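Long-range contact in citrate lyase subunit beta-like protein (Mycobacterium tuberculosis H37Rv, PDB 6CHU), which acts as a magnesium-dependent lyase of the HpcH/HpaI aldolase family with roles in itaconate dissimilation and leucine catabolism: residues 107-121 and 134-147. Residues are numbered along the deposited sequence; the frame is centred on the assembly and turned at random. Where two conformers were deposited one is given.
Sequences VIELAPRDVIALVET and ADPTVGMMWGAEDL. With MG (magnesium ion), chain B; EDO (1,2-ethanediol), chain G.
Glu-120 and Asp-146 meet just beyond the C-terminal ends of two adjacent parallel strands, Asp-146 from the first turn of helix 144-151. Glu-120 OE1, 2.1 Å from the magnesium ion, and Asp-146 OD2 both bind it, which brings OE1 and OD2 to 3.0 Å; they are neighbouring ligands, and the charge of the ion probably offsets their repulsion. The side chains run alongside each other, carboxylate planes nearly perpendicular (85°). Glu-120, which also binds substrate at this mouth of the barrel, places CG between its backbone N and carbonyl carbon (chi1 48°), then extends to the ion. Three waters also bind magnesium; the oxygen of one lies 2.7 Å from Glu-120 OE2, to which it can donate, and another accepts from Asp-146 N. Lys-100 supports both acids, its N bonding Glu-120 OE2 and its NZ Asp-146 OD2.

Six backbone hydrogen bonds join strand 114-119 to residues 136-143, from Val-115 N to Pro-136 O through Gly-143 N to Val-119 O. A beta bulge at Val-138 shifts the register by one residue.

Apolar packing covers both faces. Pro-136 sets its CB 3.7 Å from Val-107 CG1 and 3.8 Å from Val-115 CG2, fastening helix 104-108 to the strand ends. The doubly bent chain of Met-140 brings SD beside Ala-117 CB and CE against Val-119 CG2, whereas extended Met-141 passes CG by Leu-118 CD1 (3.7 Å).

These are the fifth and sixth strands of the TIM barrel, linked by helices 122-126 and 128-133. Met-141 reaches Met-97 of strand 95-98, while Met-140 packs outward on helices 128-133 and 165-180; Pro-263 of the second subunit touches Asp-146.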
ATOM      1  N   VAL A 107       9.930  11.266 -17.172  1.00 21.59           N
ATOM      2  CA  VAL A 107      10.967  10.308 -17.544  1.00 22.06           C
ATOM      3  C   VAL A 107      11.195  10.336 -19.045  1.00 20.75           C
ATOM      4  O   VAL A 107      12.342  10.349 -19.519  1.00 22.92           O
ATOM      5  CB  VAL A 107      10.597   8.893 -17.055  1.00 22.60           C
ATOM      6  CG1 VAL A 107      11.615   7.872 -17.568  1.00 24.22           C
ATOM      7  CG2 VAL A 107      10.533   8.853 -15.523  1.00 19.60           C
ATOM      8  N   ILE A 108      10.109  10.365 -19.820  1.00 22.00           N
ATOM      9  CA  ILE A 108      10.220  10.323 -21.275  1.00 21.64           C
ATOM     10  C   ILE A 108      10.958  11.545 -21.807  1.00 24.19           C
ATOM     11  O   ILE A 108      11.702  11.447 -22.797  1.00 24.91           O
ATOM     12  CB  ILE A 108       8.809  10.166 -21.880  1.00 23.77           C
ATOM     13  CG1 ILE A 108       8.283   8.757 -21.603  1.00 26.48           C
ATOM     14  CG2 ILE A 108       8.801  10.471 -23.392  1.00 28.87           C
ATOM     15  CD1 ILE A 108       6.791   8.612 -21.826  1.00 30.13           C
ATOM     16  N   GLU A 109      10.802  12.707 -21.159  1.00 21.35           N
ATOM     17  CA  GLU A 109      11.493  13.870 -21.708  1.00 28.78           C
ATOM     18  C   GLU A 109      13.005  13.807 -21.523  1.00 30.22           C
ATOM     19  O   GLU A 109      13.710  14.679 -22.043  1.00 30.63           O
ATOM     20  CB  GLU A 109      10.929  15.167 -21.117  1.00 34.85           C
ATOM     21  CG  GLU A 109      11.113  15.358 -19.632  1.00 37.52           C
ATOM     22  CD  GLU A 109      10.479  16.651 -19.138  1.00 39.78           C
ATOM     23  OE1 GLU A 109      10.510  16.916 -17.914  1.00 31.29           O
ATOM     24  OE2 GLU A 109       9.937  17.396 -19.980  1.00 38.31           O
ATOM     25  N   LEU A 110      13.512  12.790 -20.830  1.00 21.87           N
ATOM     26  CA  LEU A 110      14.939  12.553 -20.693  1.00 20.97           C
ATOM     27  C   LEU A 110      15.484  11.549 -21.706  1.00 21.64           C
ATOM     28  O   LEU A 110      16.703  11.359 -21.756  1.00 24.39           O
ATOM     29  CB  LEU A 110      15.258  12.071 -19.271  1.00 20.03           C
ATOM     30  CG  LEU A 110      14.828  13.043 -18.162  1.00 22.05           C
ATOM     31  CD1 LEU A 110      15.028  12.453 -16.748  1.00 20.72           C
ATOM     32  CD2 LEU A 110      15.571  14.382 -18.320  1.00 22.47           C
ATOM     33  N   ALA A 111      14.625  10.887 -22.482  1.00 21.63           N
ATOM     34  CA  ALA A 111      15.102  10.064 -23.583  1.00 24.24           C
ATOM     35  C   ALA A 111      16.037  10.892 -24.459  1.00 29.19           C
ATOM     36  O   ALA A 111      15.800  12.095 -24.650  1.00 27.32           O
ATOM     37  CB  ALA A 111      13.929   9.539 -24.418  1.00 25.73           C
ATOM     38  N   PRO A 112      17.099  10.294 -25.025  1.00 26.88           N
ATOM     39  CA  PRO A 112      17.435   8.863 -25.059  1.00 23.36           C
ATOM     40  C   PRO A 112      18.284   8.380 -23.878  1.00 23.35           C
ATOM     41  O   PRO A 112      18.898   7.321 -23.983  1.00 24.24           O
ATOM     42  CB  PRO A 112      18.233   8.741 -26.362  1.00 23.77           C
ATOM     43  CG  PRO A 112      18.961  10.055 -26.449  1.00 26.80           C
ATOM     44  CD  PRO A 112      18.063  11.099 -25.798  1.00 26.86           C
ATOM     45  N   ARG A 113      18.318   9.131 -22.780  1.00 22.83           N
ATOM     46  CA  ARG A 113      19.077   8.706 -21.608  1.00 22.82           C
ATOM     47  C   ARG A 113      18.353   7.581 -20.870  1.00 21.21           C
ATOM     48  O   ARG A 113      17.130   7.438 -20.955  1.00 23.96           O
ATOM     49  CB  ARG A 113      19.302   9.890 -20.662  1.00 24.24           C
ATOM     50  CG  ARG A 113      20.044  11.051 -21.315  1.00 28.13           C
ATOM     51  CD  ARG A 113      19.884  12.357 -20.518  1.00 27.12           C
ATOM     52  NE  ARG A 113      20.309  13.510 -21.310  1.00 29.51           N
ATOM     53  CZ  ARG A 113      19.489  14.226 -22.078  1.00 31.02           C
ATOM     54  NH1 ARG A 113      18.197  13.918 -22.150  1.00 25.14           N
ATOM     55  NH2 ARG A 113      19.952  15.259 -22.765  1.00 28.82           N
ATOM     56  N   ASP A 114      19.129   6.754 -20.163  1.00 21.59           N
ATOM     57  CA  ASP A 114      18.566   5.828 -19.186  1.00 21.59           C
ATOM     58  C   ASP A 114      18.271   6.588 -17.901  1.00 19.37           C
ATOM     59  O   ASP A 114      19.034   7.477 -17.508  1.00 21.33           O
ATOM     60  CB  ASP A 114      19.531   4.670 -18.901  1.00 24.40           C
ATOM     61  CG  ASP A 114      19.588   3.640 -20.037  1.00 28.31           C
ATOM     62  OD1 ASP A 114      18.791   3.724 -21.004  1.00 24.61           O
ATOM     63  OD2 ASP A 114      20.442   2.734 -19.954  1.00 29.59           O
ATOM     64  N   VAL A 115      17.161   6.247 -17.240  1.00 19.10           N
ATOM     65  CA  VAL A 115      16.666   7.033 -16.113  1.00 20.45           C
ATOM     66  C   VAL A 115      16.445   6.148 -14.896  1.00 24.45           C
ATOM     67  O   VAL A 115      15.761   5.122 -14.983  1.00 19.99           O
ATOM     68  CB  VAL A 115      15.363   7.773 -16.471  1.00 19.76           C
ATOM     69  CG1 VAL A 115      14.861   8.595 -15.270  1.00 20.95           C
ATOM     70  CG2 VAL A 115      15.589   8.672 -17.687  1.00 19.56           C
ATOM     71  N   ILE A 116      17.002   6.560 -13.760  1.00 19.58           N
ATOM     72  CA  ILE A 116      16.608   6.039 -12.456  1.00 20.74           C
ATOM     73  C   ILE A 116      15.674   7.070 -11.847  1.00 17.74           C
ATOM     74  O   ILE A 116      16.089   8.191 -11.538  1.00 19.98           O
ATOM     75  CB  ILE A 116      17.828   5.774 -11.564  1.00 22.99           C
ATOM     76  CG1 ILE A 116      18.733   4.756 -12.263  1.00 24.81           C
ATOM     77  CG2 ILE A 116      17.388   5.261 -10.176  1.00 21.56           C
ATOM     78  CD1 ILE A 116      20.060   4.515 -11.593  1.00 27.00           C
ATOM     79  N   ALA A 117      14.402   6.711 -11.692  1.00 16.90           N
ATOM     80  CA  ALA A 117      13.402   7.627 -11.162  1.00 15.72           C
ATOM     81  C   ALA A 117      13.421   7.550  -9.640  1.00 20.40           C
ATOM     82  O   ALA A 117      13.256   6.467  -9.061  1.00 18.64           O
ATOM     83  CB  ALA A 117      12.016   7.282 -11.704  1.00 18.16           C
ATOM     84  N   LEU A 118      13.644   8.693  -9.002  1.00 19.66           N
ATOM     85  CA  LEU A 118      13.670   8.794  -7.545  1.00 16.92           C
ATOM     86  C   LEU A 118      12.319   9.365  -7.128  1.00 17.38           C
ATOM     87  O   LEU A 118      12.049  10.559  -7.296  1.00 18.77           O
ATOM     88  CB  LEU A 118      14.845   9.652  -7.083  1.00 16.80           C
ATOM     89  CG  LEU A 118      14.845  10.152  -5.636  1.00 17.65           C
ATOM     90  CD1 LEU A 118      14.723   8.993  -4.650  1.00 17.11           C
ATOM     91  CD2 LEU A 118      16.140  10.951  -5.368  1.00 19.70           C
ATOM     92  N   VAL A 119      11.459   8.493  -6.613  1.00 19.59           N
ATOM     93  CA  VAL A 119      10.131   8.870  -6.143  1.00 18.83           C
ATOM     94  C   VAL A 119      10.239   9.323  -4.689  1.00 19.56           C
ATOM     95  O   VAL A 119      10.678   8.561  -3.819  1.00 19.69           O
ATOM     96  CB  VAL A 119       9.145   7.702  -6.291  1.00 17.91           C
ATOM     97  CG1 VAL A 119       7.815   8.014  -5.589  1.00 20.34           C
ATOM     98  CG2 VAL A 119       8.902   7.400  -7.780  1.00 18.25           C
ATOM     99  N   GLU A 120       9.843  10.571  -4.430  1.00 17.15           N
ATOM    100  CA  GLU A 120       9.957  11.165  -3.102  1.00 17.88           C
ATOM    101  C   GLU A 120       8.872  12.213  -2.888  1.00 21.05           C
ATOM    102  O   GLU A 120       9.068  13.170  -2.131  1.00 19.60           O
ATOM    103  CB  GLU A 120      11.371  11.765  -2.892  1.00 22.70           C
ATOM    104  CG  GLU A 120      11.855  12.644  -4.047  1.00 21.04           C
ATOM    105  CD  GLU A 120      13.322  13.015  -3.953  1.00 24.90           C
ATOM    106  OE1 GLU A 120      13.919  12.849  -2.856  1.00 22.06           O
ATOM    107  OE2 GLU A 120      13.874  13.472  -4.991  1.00 20.64           O
ATOM    108  N   THR A 121       7.730  12.057  -3.565  1.00 21.16           N
ATOM    109  CA  THR A 121       6.555  12.891  -3.369  1.00 20.71           C
ATOM    110  C   THR A 121       5.328  12.003  -3.494  1.00 17.63           C
ATOM    111  O   THR A 121       5.395  10.898  -4.041  1.00 18.70           O
ATOM    112  CB  THR A 121       6.440  14.026  -4.399  1.00 18.37           C
ATOM    113  OG1 THR A 121       6.179  13.464  -5.696  1.00 19.95           O
ATOM    114  CG2 THR A 121       7.720  14.861  -4.456  1.00 20.65           C
ATOM    115  N   ALA A 134       7.689   3.460 -17.951  1.00 20.81           N
ATOM    116  CA  ALA A 134       8.175   4.358 -19.000  1.00 23.85           C
ATOM    117  C   ALA A 134       9.416   3.776 -19.670  1.00 22.22           C
ATOM    118  O   ALA A 134      10.289   3.226 -19.007  1.00 22.80           O
ATOM    119  CB  ALA A 134       8.486   5.734 -18.406  1.00 24.35           C
ATOM    120  N   ASP A 135       9.492   3.909 -20.998  0.58 22.36           N
ATOM    121  CA  ASP A 135      10.568   3.251 -21.741  0.58 24.24           C
ATOM    122  C   ASP A 135      11.982   3.611 -21.274  0.58 24.93           C
ATOM    123  O   ASP A 135      12.843   2.714 -21.283  0.58 23.85           O
ATOM    124  CB  ASP A 135      10.407   3.536 -23.242  0.58 26.41           C
ATOM    125  CG  ASP A 135       9.448   2.566 -23.934  0.58 30.35           C
ATOM    126  OD1 ASP A 135       9.030   1.564 -23.314  0.58 31.36           O
ATOM    127  OD2 ASP A 135       9.116   2.810 -25.114  0.58 33.79           O
ATOM    128  N   PRO A 136      12.304   4.851 -20.876  1.00 23.42           N
ATOM    129  CA  PRO A 136      13.678   5.130 -20.413  1.00 22.16           C
ATOM    130  C   PRO A 136      14.023   4.558 -19.049  1.00 23.71           C
ATOM    131  O   PRO A 136      15.211   4.531 -18.705  1.00 20.92           O
ATOM    132  CB  PRO A 136      13.740   6.665 -20.388  1.00 24.99           C
ATOM    133  CG  PRO A 136      12.657   7.092 -21.343  1.00 24.83           C
ATOM    134  CD  PRO A 136      11.560   6.112 -21.049  1.00 26.89           C
ATOM    135  N   THR A 137      13.043   4.129 -18.253  1.00 19.81           N
ATOM    136  CA  THR A 137      13.318   3.786 -16.861  1.00 20.87           C
ATOM    137  C   THR A 137      14.146   2.510 -16.781  1.00 20.31           C
ATOM    138  O   THR A 137      13.815   1.499 -17.410  1.00 21.17           O
ATOM    139  CB  THR A 137      12.014   3.616 -16.083  1.00 18.39           C
ATOM    140  OG1 THR A 137      11.277   4.847 -16.102  1.00 19.54           O
ATOM    141  CG2 THR A 137      12.289   3.210 -14.622  1.00 18.60           C
ATOM    142  N   VAL A 138      15.242   2.566 -16.025  1.00 19.79           N
ATOM    143  CA  VAL A 138      16.016   1.370 -15.708  1.00 20.74           C
ATOM    144  C   VAL A 138      16.035   1.067 -14.219  1.00 19.97           C
ATOM    145  O   VAL A 138      16.473  -0.029 -13.835  1.00 19.95           O
ATOM    146  CB  VAL A 138      17.461   1.456 -16.252  1.00 23.62           C
ATOM    147  CG1 VAL A 138      17.451   1.590 -17.780  1.00 23.07           C
ATOM    148  CG2 VAL A 138      18.241   2.609 -15.598  1.00 20.56           C
ATOM    149  N   GLY A 139      15.559   1.974 -13.375  1.00 21.11           N
ATOM    150  CA  GLY A 139      15.511   1.730 -11.943  1.00 21.62           C
ATOM    151  C   GLY A 139      14.545   2.666 -11.260  1.00 21.60           C
ATOM    152  O   GLY A 139      14.215   3.740 -11.778  1.00 19.33           O
ATOM    153  N   MET A 140      14.089   2.244 -10.075  1.00 17.50           N
ATOM    154  CA  MET A 140      13.257   3.059  -9.201  1.00 18.55           C
ATOM    155  C   MET A 140      13.941   3.163  -7.849  1.00 17.18           C
ATOM    156  O   MET A 140      14.393   2.149  -7.303  1.00 18.66           O
ATOM    157  CB  MET A 140      11.861   2.462  -9.002  1.00 19.30           C
ATOM    158  CG  MET A 140      11.066   2.182 -10.283  1.00 20.12           C
ATOM    159  SD  MET A 140      10.434   3.720 -10.983  1.00 20.37           S
ATOM    160  CE  MET A 140       9.163   4.139  -9.790  1.00 21.56           C
ATOM    161  N   MET A 141      14.003   4.376  -7.323  1.00 19.57           N
ATOM    162  CA  MET A 141      14.468   4.655  -5.973  1.00 18.17           C
ATOM    163  C   MET A 141      13.359   5.389  -5.235  1.00 17.84           C
ATOM    164  O   MET A 141      12.456   5.969  -5.847  1.00 18.79           O
ATOM    165  CB  MET A 141      15.758   5.500  -6.007  1.00 16.64           C
ATOM    166  CG  MET A 141      16.453   5.670  -4.671  1.00 19.96           C
ATOM    167  SD  MET A 141      17.897   6.723  -4.914  1.00 23.86           S
ATOM    168  CE  MET A 141      18.279   7.080  -3.199  1.00 26.99           C
ATOM    169  N   TRP A 142      13.426   5.389  -3.905  1.00 19.94           N
ATOM    170  CA  TRP A 142      12.518   6.225  -3.144  1.00 19.79           C
ATOM    171  C   TRP A 142      13.313   7.057  -2.150  1.00 19.41           C
ATOM    172  O   TRP A 142      14.469   6.756  -1.834  1.00 20.24           O
ATOM    173  CB  TRP A 142      11.424   5.397  -2.445  1.00 18.91           C
ATOM    174  CG  TRP A 142      11.906   4.602  -1.272  1.00 16.70           C
ATOM    175  CD1 TRP A 142      12.705   3.498  -1.293  1.00 18.60           C
ATOM    176  CD2 TRP A 142      11.603   4.859   0.097  1.00 18.57           C
ATOM    177  NE1 TRP A 142      12.926   3.045  -0.007  1.00 19.98           N
ATOM    178  CE2 TRP A 142      12.261   3.867   0.866  1.00 20.23           C
ATOM    179  CE3 TRP A 142      10.834   5.827   0.752  1.00 19.69           C
ATOM    180  CZ2 TRP A 142      12.185   3.823   2.255  1.00 20.94           C
ATOM    181  CZ3 TRP A 142      10.747   5.780   2.140  1.00 19.08           C
ATOM    182  CH2 TRP A 142      11.420   4.780   2.878  1.00 22.63           C
ATOM    183  N   GLY A 143      12.704   8.158  -1.710  1.00 17.05           N
ATOM    184  CA  GLY A 143      13.373   9.055  -0.778  1.00 21.38           C
ATOM    185  C   GLY A 143      12.468   9.479   0.359  1.00 21.27           C
ATOM    186  O   GLY A 143      11.474  10.176   0.135  1.00 22.54           O
ATOM    187  N   ALA A 144      12.808   9.089   1.586  1.00 20.69           N
ATOM    188  CA  ALA A 144      11.868   9.272   2.689  1.00 20.06           C
ATOM    189  C   ALA A 144      11.789  10.732   3.134  1.00 22.52           C
ATOM    190  O   ALA A 144      10.710  11.219   3.492  1.00 24.45           O
ATOM    191  CB  ALA A 144      12.263   8.369   3.862  1.00 19.34           C
ATOM    192  N   GLU A 145      12.916  11.450   3.140  1.00 22.19           N
ATOM    193  CA  GLU A 145      12.892  12.786   3.734  1.00 24.12           C
ATOM    194  C   GLU A 145      12.136  13.783   2.862  1.00 21.99           C
ATOM    195  O   GLU A 145      11.345  14.581   3.381  1.00 23.84           O
ATOM    196  CB  GLU A 145      14.310  13.267   4.017  1.00 25.73           C
ATOM    197  CG  GLU A 145      14.935  12.528   5.182  1.00 39.37           C
ATOM    198  CD  GLU A 145      15.397  11.127   4.811  1.00 52.70           C
ATOM    199  OE1 GLU A 145      15.565  10.852   3.598  1.00 55.94           O
ATOM    200  OE2 GLU A 145      15.591  10.306   5.738  1.00 55.91           O
ATOM    201  N   ASP A 146      12.382  13.778   1.544  1.00 21.16           N
ATOM    202  CA  ASP A 146      11.601  14.644   0.655  1.00 20.56           C
ATOM    203  C   ASP A 146      10.136  14.215   0.608  1.00 20.86           C
ATOM    204  O   ASP A 146       9.246  15.067   0.468  1.00 21.76           O
ATOM    205  CB  ASP A 146      12.192  14.662  -0.765  1.00 22.98           C
ATOM    206  CG  ASP A 146      13.193  15.801  -0.981  1.00 26.73           C
ATOM    207  OD1 ASP A 146      12.916  16.939  -0.539  1.00 30.38           O
ATOM    208  OD2 ASP A 146      14.256  15.561  -1.613  1.00 23.31           O
ATOM    209  N   LEU A 147       9.863  12.914   0.736  1.00 20.79           N
ATOM    210  CA  LEU A 147       8.472  12.469   0.807  1.00 18.96           C
ATOM    211  C   LEU A 147       7.758  13.149   1.968  1.00 21.64           C
ATOM    212  O   LEU A 147       6.718  13.791   1.787  1.00 19.50           O
ATOM    213  CB  LEU A 147       8.409  10.947   0.939  1.00 20.48           C
ATOM    214  CG  LEU A 147       7.006  10.382   1.183  1.00 21.94           C
ATOM    215  CD1 LEU A 147       6.134  10.586  -0.038  1.00 17.32           C
ATOM    216  CD2 LEU A 147       7.065   8.908   1.589  1.00 24.07           C
TER
HETATM  217 MG    MG B 301      15.486  13.961  -1.978  1.00 20.88          MG
HETATM  218  C1  EDO G 306      25.269  12.916 -23.077  1.00 59.38           C
HETATM  219  O1  EDO G 306      26.297  12.037 -22.599  1.00 61.26           O
HETATM  220  C2  EDO G 306      24.190  13.044 -22.011  1.00 53.99           C
HETATM  221  O2  EDO G 306      23.037  13.669 -22.580  1.00 39.45           O
HETATM  222  O   HOH W   1      15.906  14.756  -3.863  1.00 22.66           O
HETATM  223  O   HOH W   2      14.962  13.013  -0.084  1.00 22.31           O
HETATM  224  O   HOH W   3      16.961  15.216  -1.115  1.00 22.15           O